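Local coordinates for protein Tni2 (Pseudomonas fluorescens, PDB 6B12) that probably acts as the immunity protein that binds and neutralises Tne2, a type VI secretion effector toxin that hydrolyses NAD(P)+, at residues D4-R9 / E36-W41. Residues are numbered along the deposited sequence; the frame is centred on the assembly and turned at random.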
loop_
_atom_site.group_PDB
_atom_site.type_symbol
_atom_site.label_atom_id
_atom_site.label_comp_id
_atom_site.label_asym_id
_atom_site.label_seq_id
_atom_site.Cartn_x
_atom_site.Cartn_y
_atom_site.Cartn_z
ATOM N N ASP C 4 9.699 -17.421 -13.347
ATOM C CA ASP C 4 8.381 -18.057 -13.224
ATOM C C ASP C 4 7.736 -17.795 -11.859
ATOM O O ASP C 4 7.230 -18.698 -11.190
ATOM C CB ASP C 4 8.488 -19.561 -13.488
ATOM C CG ASP C 4 9.116 -19.863 -14.823
ATOM O OD1 ASP C 4 8.704 -19.229 -15.815
ATOM O OD2 ASP C 4 10.038 -20.703 -14.865
ATOM N N PHE C 5 7.761 -16.536 -11.452
ATOM C CA PHE C 5 7.238 -16.124 -10.146
ATOM C C PHE C 5 5.718 -16.014 -10.207
ATOM O O PHE C 5 5.174 -15.208 -10.973
ATOM C CB PHE C 5 7.858 -14.793 -9.766
ATOM C CG PHE C 5 7.201 -14.122 -8.594
ATOM C CD1 PHE C 5 7.368 -14.625 -7.325
ATOM C CD2 PHE C 5 6.492 -12.945 -8.767
ATOM C CE1 PHE C 5 6.780 -13.985 -6.213
ATOM C CE2 PHE C 5 5.898 -12.293 -7.675
ATOM C CZ PHE C 5 6.058 -12.818 -6.401
ATOM N N GLU C 6 5.037 -16.822 -9.406
ATOM C CA GLU C 6 3.581 -16.916 -9.442
ATOM C C GLU C 6 3.044 -16.773 -8.031
ATOM O O GLU C 6 3.633 -17.286 -7.077
ATOM C CB GLU C 6 3.112 -18.256 -10.077
ATOM C CG GLU C 6 3.359 -18.233 -11.560
ATOM C CD GLU C 6 2.899 -19.492 -12.321
ATOM O OE1 GLU C 6 2.805 -20.580 -11.725
ATOM O OE2 GLU C 6 2.670 -19.363 -13.529
ATOM N N ARG C 7 1.938 -16.052 -7.902
ATOM C CA ARG C 7 1.261 -15.889 -6.625
ATOM C C ARG C 7 -0.093 -16.572 -6.728
ATOM O O ARG C 7 -0.826 -16.344 -7.688
ATOM C CB ARG C 7 1.104 -14.409 -6.295
ATOM C CG ARG C 7 2.394 -13.781 -5.809
ATOM C CD ARG C 7 2.326 -12.291 -6.004
ATOM N NE ARG C 7 2.450 -11.948 -7.417
ATOM C CZ ARG C 7 1.940 -10.856 -7.980
ATOM N NH1 ARG C 7 1.244 -9.994 -7.260
ATOM N NH2 ARG C 7 2.142 -10.610 -9.277
ATOM N N ILE C 8 -0.412 -17.424 -5.767
ATOM C CA ILE C 8 -1.604 -18.256 -5.851
ATOM C C ILE C 8 -2.589 -17.745 -4.804
ATOM O O ILE C 8 -2.280 -17.708 -3.609
ATOM C CB ILE C 8 -1.296 -19.748 -5.660
ATOM C CG1 ILE C 8 -0.331 -20.265 -6.765
ATOM C CG2 ILE C 8 -2.566 -20.563 -5.809
ATOM C CD1 ILE C 8 1.107 -20.208 -6.350
ATOM N N ARG C 9 -3.743 -17.300 -5.264
ATOM C CA ARG C 9 -4.781 -16.808 -4.358
ATOM C C ARG C 9 -5.436 -17.959 -3.592
ATOM O O ARG C 9 -5.380 -19.121 -3.992
ATOM C CB ARG C 9 -5.844 -16.052 -5.152
ATOM C CG ARG C 9 -5.333 -14.752 -5.758
ATOM C CD ARG C 9 -6.170 -14.309 -6.978
ATOM N NE ARG C 9 -7.620 -14.465 -6.837
ATOM C CZ ARG C 9 -8.490 -13.451 -6.783
ATOM N NH1 ARG C 9 -8.063 -12.192 -6.812
ATOM N NH2 ARG C 9 -9.799 -13.688 -6.689
ATOM N N GLU C 36 0.193 -18.331 -1.431
ATOM C CA GLU C 36 1.452 -18.954 -1.823
ATOM C C GLU C 36 2.153 -18.091 -2.859
ATOM O O GLU C 36 1.501 -17.537 -3.753
ATOM C CB GLU C 36 1.247 -20.363 -2.392
ATOM C CG GLU C 36 2.556 -20.918 -2.993
ATOM C CD GLU C 36 2.483 -22.361 -3.355
ATOM O OE1 GLU C 36 1.475 -22.997 -3.013
ATOM O OE2 GLU C 36 3.447 -22.847 -3.999
ATOM N N ALA C 37 3.478 -17.955 -2.711
ATOM C CA ALA C 37 4.345 -17.421 -3.750
ATOM C C ALA C 37 5.302 -18.529 -4.154
ATOM O O ALA C 37 5.881 -19.188 -3.286
ATOM C CB ALA C 37 5.121 -16.199 -3.266
ATOM N N ARG C 38 5.426 -18.769 -5.456
ATOM C CA ARG C 38 6.229 -19.865 -5.968
ATOM C C ARG C 38 7.115 -19.331 -7.082
ATOM O O ARG C 38 6.718 -18.419 -7.815
ATOM C CB ARG C 38 5.282 -20.983 -6.469
ATOM C CG ARG C 38 5.842 -22.076 -7.310
ATOM C CD ARG C 38 4.685 -23.027 -7.696
ATOM N NE ARG C 38 3.759 -22.458 -8.683
ATOM C CZ ARG C 38 2.475 -22.791 -8.802
ATOM N NH1 ARG C 38 1.924 -23.682 -7.980
ATOM N NH2 ARG C 38 1.727 -22.220 -9.741
ATOM N N TRP C 39 8.324 -19.884 -7.209
ATOM C CA TRP C 39 9.226 -19.423 -8.269
ATOM C C TRP C 39 10.260 -20.494 -8.570
ATOM O O TRP C 39 10.438 -21.449 -7.811
ATOM C CB TRP C 39 9.934 -18.104 -7.890
ATOM C CG TRP C 39 10.883 -18.228 -6.684
ATOM C CD1 TRP C 39 12.242 -18.400 -6.725
ATOM C CD2 TRP C 39 10.527 -18.175 -5.290
ATOM N NE1 TRP C 39 12.756 -18.462 -5.445
ATOM C CE2 TRP C 39 11.721 -18.340 -4.546
ATOM C CE3 TRP C 39 9.307 -18.035 -4.602
ATOM C CZ2 TRP C 39 11.740 -18.351 -3.156
ATOM C CZ3 TRP C 39 9.328 -18.051 -3.213
ATOM C CH2 TRP C 39 10.536 -18.205 -2.507
ATOM N N ARG C 40 10.957 -20.319 -9.706
ATOM C CA ARG C 40 12.059 -21.198 -10.062
ATOM C C ARG C 40 13.400 -20.532 -9.764
ATOM O O ARG C 40 13.587 -19.346 -10.042
ATOM C CB ARG C 40 12.013 -21.582 -11.545
ATOM C CG ARG C 40 13.121 -22.541 -11.900
ATOM C CD ARG C 40 13.023 -23.064 -13.334
ATOM N NE ARG C 40 13.133 -22.008 -14.333
ATOM C CZ ARG C 40 14.285 -21.525 -14.807
ATOM N NH1 ARG C 40 15.466 -21.977 -14.373
ATOM N NH2 ARG C 40 14.255 -20.567 -15.720
ATOM N N TRP C 41 14.313 -21.306 -9.185
ATOM C CA TRP C 41 15.721 -20.949 -9.044
ATOM C C TRP C 41 16.515 -22.130 -9.559
ATOM O O TRP C 41 16.414 -23.236 -9.004
ATOM C CB TRP C 41 16.091 -20.647 -7.582
ATOM C CG TRP C 41 17.511 -20.222 -7.387
ATOM C CD1 TRP C 41 18.599 -21.017 -7.125
ATOM C CD2 TRP C 41 17.985 -18.880 -7.414
ATOM N NE1 TRP C 41 19.734 -20.232 -7.009
ATOM C CE2 TRP C 41 19.375 -18.917 -7.176
ATOM C CE3 TRP C 41 17.355 -17.639 -7.617
ATOM C CZ2 TRP C 41 20.158 -17.761 -7.136
ATOM C CZ3 TRP C 41 18.129 -16.486 -7.568
ATOM C CH2 TRP C 41 19.520 -16.558 -7.330
HETATM O O HOH W 1 5.941 -21.172 -10.946
HETATM O O HOH W 2 11.706 -20.302 -16.831
#
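The R38 guanidinium has the I8 methyl CD1 over the centre of one face, 3.8 Å from R38 CZ. At its edge sits the E6 carboxylate. R38 NH2 donates to E6 OE1 at 2.8 Å, close to the guanidinium plane and onto the anti lone pair. The two planes are turned 58° apart, so the salt bridge rests on this one straight bond. CG of R38 is anti to the backbone N (chi1 167°). The chain then bends at chi3 (72°), which lays the guanidinium across I8 CD1 and beside the E6 carboxylate. A water donates to D4 O and bonds weakly to E6 OE1 and R38 NE.

The R40 guanidinium takes D4 OD2 at its edge. The hydrogen bond within this salt bridge, R40 NE to D4 OD2, is weak at 3.4 Å. A second water, also in plane, accepts from R40 NH2 and donates to D4 OD2. R40 NH1 bonds instead to Q42 O.

I8 and E36 lie alongside each other, with I8 CD1 3.7 Å from E36 CG. They share a face of the sheet with E6 and R38.

The opposite face is partly apolar. F5 CE1 lies 4.0 Å from A37 CB, and W39 CB reaches the edge of the F5 ring. F5 and A37 also pack on strand 54-58. On this face too, R7 NH1 bonds to a polar side chain of the other protein's chain.

E6 N to R38 O and R38 N to E6 O, both 2.8 Å, are nearly straight. I8 N to E36 O is as short, but E36 N to I8 O is weak. R7 and A37 form the non-hydrogen-bonded pair between. This is a regular antiparallel strand pair, in which 34-41 joins 5-9 to 44-49 within the N-terminal sheet.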